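Local coordinates for protein terminal oxygenase component of carbazole 1,9a-dioxygenase (Sphingomonas, PDB 3GKQ) that serves as the terminal oxygenase of carbazole 1,9a-dioxygenase, a Rieske non-heme iron enzyme that probably dihydroxylates carbazole with electrons received from a putidaredoxin-type ferredoxin, at residues Phe276-Trp286 / Leu296-Arg304. Sequence-based numbering, arbitrary orientation.
Sequences FPDPTLTQFEW and LYLQMLGRR
Three antiparallel hydrogen-bonded pairs, Thr282 with Gly302, Phe284 with Met300 and Trp286 with Leu298, join the two strands of a beta hairpin in the antiparallel sheet of the Bet v 1-like catalytic domain. The bond from Phe284 N to Met300 O (2.8 Å) is almost straight, and each pair is closed by the reciprocal N-H...O bond. On the face bearing these residues, Trp286 lies alongside Leu298 and points the same way, while its CZ3 comes 3.7 Å from Met300 CG. Gly302 N lies at the edge of the Phe284 ring, near its plane.

The other face is more polar and looks toward the iron centre. Tyr297 crosses to the neighbouring strand with CG anti to its backbone N (chi1 174°), and its OH donates to Glu285 OE2, a bond modelled at 2.4 Å, too short for the exact length to be relied on. The carboxylate stands nearly perpendicular to the phenol ring, which meets Glu285 CD at its edge and carries Gln299 CG over one face. Gln283 NE2 adds a weak bond to the same OE2 and also binds Asn331, while Glu285 OE1 is hydrogen-bonded to Tyr287 OH.

Farther along, Leu301 CD2 fills the corner between Gln283 and Pro277, reaching Pro277 CD at 3.6 Å; a cis peptide bond precedes this proline, which rests on helix 308-328. At the type I turn from Asp278 to Leu281, Leu281 CD2 packs against Arg303 NE, and Arg303 also forms a salt bridge with Glu317. Arg303 NH2 donates to Thr280 OG1 (3.0 Å), which in turn donates to Asp278 OD1 from above the carboxylate plane.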
# COMPACT_ATOMS: atom_id res chain seq x y z
N PHE A 276 -9.84 19.58 -34.53
CA PHE A 276 -8.64 19.48 -33.71
C PHE A 276 -7.98 18.13 -33.95
O PHE A 276 -8.66 17.13 -34.16
CB PHE A 276 -9.02 19.63 -32.23
CG PHE A 276 -7.86 19.87 -31.32
CD1 PHE A 276 -7.11 18.80 -30.82
CD2 PHE A 276 -7.46 21.17 -31.01
CE1 PHE A 276 -5.98 19.03 -30.04
CE2 PHE A 276 -6.33 21.40 -30.23
CZ PHE A 276 -5.59 20.33 -29.74
N PRO A 277 -6.63 18.08 -33.93
CA PRO A 277 -5.66 19.16 -33.70
C PRO A 277 -5.35 19.97 -34.96
O PRO A 277 -4.36 20.69 -35.03
CB PRO A 277 -4.44 18.41 -33.20
CG PRO A 277 -4.47 17.18 -34.06
CD PRO A 277 -5.94 16.78 -34.03
N ASP A 278 -6.21 19.83 -35.97
CA ASP A 278 -6.03 20.53 -37.23
C ASP A 278 -7.41 20.75 -37.84
O ASP A 278 -8.34 19.99 -37.57
CB ASP A 278 -5.16 19.70 -38.18
CG ASP A 278 -4.85 20.42 -39.49
OD1 ASP A 278 -5.70 20.40 -40.41
OD2 ASP A 278 -3.77 21.03 -39.58
N PRO A 279 -7.56 21.81 -38.64
CA PRO A 279 -8.86 22.10 -39.27
C PRO A 279 -9.41 20.93 -40.08
O PRO A 279 -10.61 20.88 -40.36
CB PRO A 279 -8.54 23.32 -40.14
CG PRO A 279 -7.51 24.04 -39.33
CD PRO A 279 -6.61 22.91 -38.89
N THR A 280 -8.55 19.99 -40.45
CA THR A 280 -8.98 18.83 -41.23
C THR A 280 -9.24 17.60 -40.37
O THR A 280 -9.48 16.51 -40.90
CB THR A 280 -7.93 18.45 -42.29
OG1 THR A 280 -6.74 18.02 -41.63
CG2 THR A 280 -7.62 19.64 -43.20
N LEU A 281 -9.18 17.76 -39.05
CA LEU A 281 -9.38 16.63 -38.15
C LEU A 281 -10.37 16.92 -37.03
O LEU A 281 -10.66 18.07 -36.71
CB LEU A 281 -8.05 16.23 -37.53
CG LEU A 281 -6.93 15.83 -38.50
CD1 LEU A 281 -5.63 15.63 -37.74
CD2 LEU A 281 -7.33 14.56 -39.24
N THR A 282 -10.89 15.85 -36.44
CA THR A 282 -11.82 15.95 -35.32
C THR A 282 -11.34 14.97 -34.26
O THR A 282 -11.05 13.81 -34.55
CB THR A 282 -13.26 15.57 -35.73
OG1 THR A 282 -13.76 16.51 -36.68
CG2 THR A 282 -14.18 15.57 -34.51
N GLN A 283 -11.23 15.44 -33.02
CA GLN A 283 -10.77 14.58 -31.95
C GLN A 283 -11.89 14.13 -31.03
O GLN A 283 -12.75 14.92 -30.63
CB GLN A 283 -9.68 15.29 -31.14
CG GLN A 283 -9.02 14.38 -30.11
CD GLN A 283 -7.75 14.98 -29.56
OE1 GLN A 283 -6.96 15.56 -30.30
NE2 GLN A 283 -7.53 14.82 -28.26
N PHE A 284 -11.88 12.84 -30.70
CA PHE A 284 -12.87 12.22 -29.82
C PHE A 284 -12.10 11.58 -28.66
O PHE A 284 -11.12 10.87 -28.89
CB PHE A 284 -13.64 11.14 -30.58
CG PHE A 284 -14.35 11.63 -31.81
CD1 PHE A 284 -15.64 12.15 -31.74
CD2 PHE A 284 -13.73 11.56 -33.06
CE1 PHE A 284 -16.31 12.58 -32.89
CE2 PHE A 284 -14.39 11.98 -34.21
CZ PHE A 284 -15.68 12.49 -34.13
N GLU A 285 -12.55 11.81 -27.43
CA GLU A 285 -11.88 11.23 -26.27
C GLU A 285 -12.83 10.52 -25.31
O GLU A 285 -13.91 11.02 -25.01
CB GLU A 285 -11.14 12.31 -25.47
CG GLU A 285 -10.20 13.19 -26.25
CD GLU A 285 -9.28 13.99 -25.34
OE1 GLU A 285 -9.76 14.48 -24.29
OE2 GLU A 285 -8.09 14.12 -25.67
N TRP A 286 -12.40 9.36 -24.83
CA TRP A 286 -13.16 8.57 -23.86
C TRP A 286 -12.32 8.50 -22.58
O TRP A 286 -11.09 8.53 -22.64
CB TRP A 286 -13.40 7.14 -24.36
CG TRP A 286 -14.63 6.96 -25.21
CD1 TRP A 286 -15.86 6.54 -24.79
CD2 TRP A 286 -14.74 7.16 -26.63
NE1 TRP A 286 -16.73 6.46 -25.85
CE2 TRP A 286 -16.07 6.84 -26.99
CE3 TRP A 286 -13.85 7.59 -27.62
CZ2 TRP A 286 -16.53 6.92 -28.31
CZ3 TRP A 286 -14.30 7.68 -28.93
CH2 TRP A 286 -15.63 7.34 -29.27
N LEU A 296 -9.18 4.52 -18.56
CA LEU A 296 -8.54 4.28 -19.83
C LEU A 296 -8.80 5.54 -20.67
O LEU A 296 -9.94 5.85 -21.00
CB LEU A 296 -9.16 3.05 -20.50
CG LEU A 296 -8.57 2.44 -21.78
CD1 LEU A 296 -8.81 3.37 -22.94
CD2 LEU A 296 -7.08 2.17 -21.58
N TYR A 297 -7.73 6.27 -20.96
CA TYR A 297 -7.84 7.49 -21.75
C TYR A 297 -7.66 7.09 -23.22
O TYR A 297 -6.57 6.76 -23.66
CB TYR A 297 -6.76 8.49 -21.31
CG TYR A 297 -6.64 9.74 -22.15
CD1 TYR A 297 -7.78 10.40 -22.62
CD2 TYR A 297 -5.39 10.29 -22.43
CE1 TYR A 297 -7.67 11.59 -23.35
CE2 TYR A 297 -5.27 11.48 -23.17
CZ TYR A 297 -6.42 12.12 -23.62
OH TYR A 297 -6.32 13.30 -24.32
N LEU A 298 -8.77 7.11 -23.96
CA LEU A 298 -8.81 6.73 -25.37
C LEU A 298 -8.87 8.00 -26.23
O LEU A 298 -9.80 8.79 -26.10
CB LEU A 298 -10.05 5.89 -25.63
CG LEU A 298 -10.05 4.68 -26.58
CD1 LEU A 298 -11.39 4.64 -27.30
CD2 LEU A 298 -8.91 4.75 -27.58
N GLN A 299 -7.88 8.17 -27.11
CA GLN A 299 -7.82 9.33 -27.99
C GLN A 299 -8.02 8.92 -29.44
O GLN A 299 -7.19 8.21 -29.99
CB GLN A 299 -6.45 10.01 -27.87
CG GLN A 299 -6.12 10.55 -26.51
CD GLN A 299 -4.65 10.90 -26.39
OE1 GLN A 299 -3.80 10.01 -26.31
NE2 GLN A 299 -4.35 12.19 -26.39
N MET A 300 -9.12 9.37 -30.05
CA MET A 300 -9.39 9.03 -31.44
C MET A 300 -9.37 10.28 -32.32
O MET A 300 -9.86 11.34 -31.92
CB MET A 300 -10.78 8.38 -31.58
CG MET A 300 -11.08 7.25 -30.60
SD MET A 300 -9.86 5.94 -30.59
CE MET A 300 -10.18 5.16 -32.19
N LEU A 301 -8.79 10.15 -33.50
CA LEU A 301 -8.74 11.24 -34.46
C LEU A 301 -9.49 10.79 -35.70
O LEU A 301 -9.26 9.69 -36.22
CB LEU A 301 -7.29 11.60 -34.83
CG LEU A 301 -6.45 12.30 -33.75
CD1 LEU A 301 -5.14 12.74 -34.36
CD2 LEU A 301 -7.20 13.50 -33.19
N GLY A 302 -10.41 11.62 -36.16
CA GLY A 302 -11.18 11.25 -37.34
C GLY A 302 -11.04 12.25 -38.46
O GLY A 302 -10.82 13.45 -38.23
N ARG A 303 -11.15 11.76 -39.69
CA ARG A 303 -11.06 12.61 -40.87
C ARG A 303 -12.00 12.09 -41.94
O ARG A 303 -11.99 10.90 -42.27
CB ARG A 303 -9.64 12.64 -41.44
CG ARG A 303 -9.55 13.33 -42.80
CD ARG A 303 -8.13 13.37 -43.34
NE ARG A 303 -7.32 14.37 -42.65
CZ ARG A 303 -6.00 14.48 -42.78
NH1 ARG A 303 -5.34 13.65 -43.58
NH2 ARG A 303 -5.35 15.42 -42.11
N ARG A 304 -12.83 12.98 -42.48
CA ARG A 304 -13.77 12.62 -43.53
C ARG A 304 -12.95 12.22 -44.76
O ARG A 304 -12.11 12.99 -45.22
CB ARG A 304 -14.67 13.81 -43.84
CG ARG A 304 -15.55 13.62 -45.06
CD ARG A 304 -16.49 14.80 -45.27
NE ARG A 304 -17.29 14.63 -46.48
CZ ARG A 304 -18.28 15.44 -46.84
NH1 ARG A 304 -18.60 16.49 -46.08
NH2 ARG A 304 -18.96 15.20 -47.96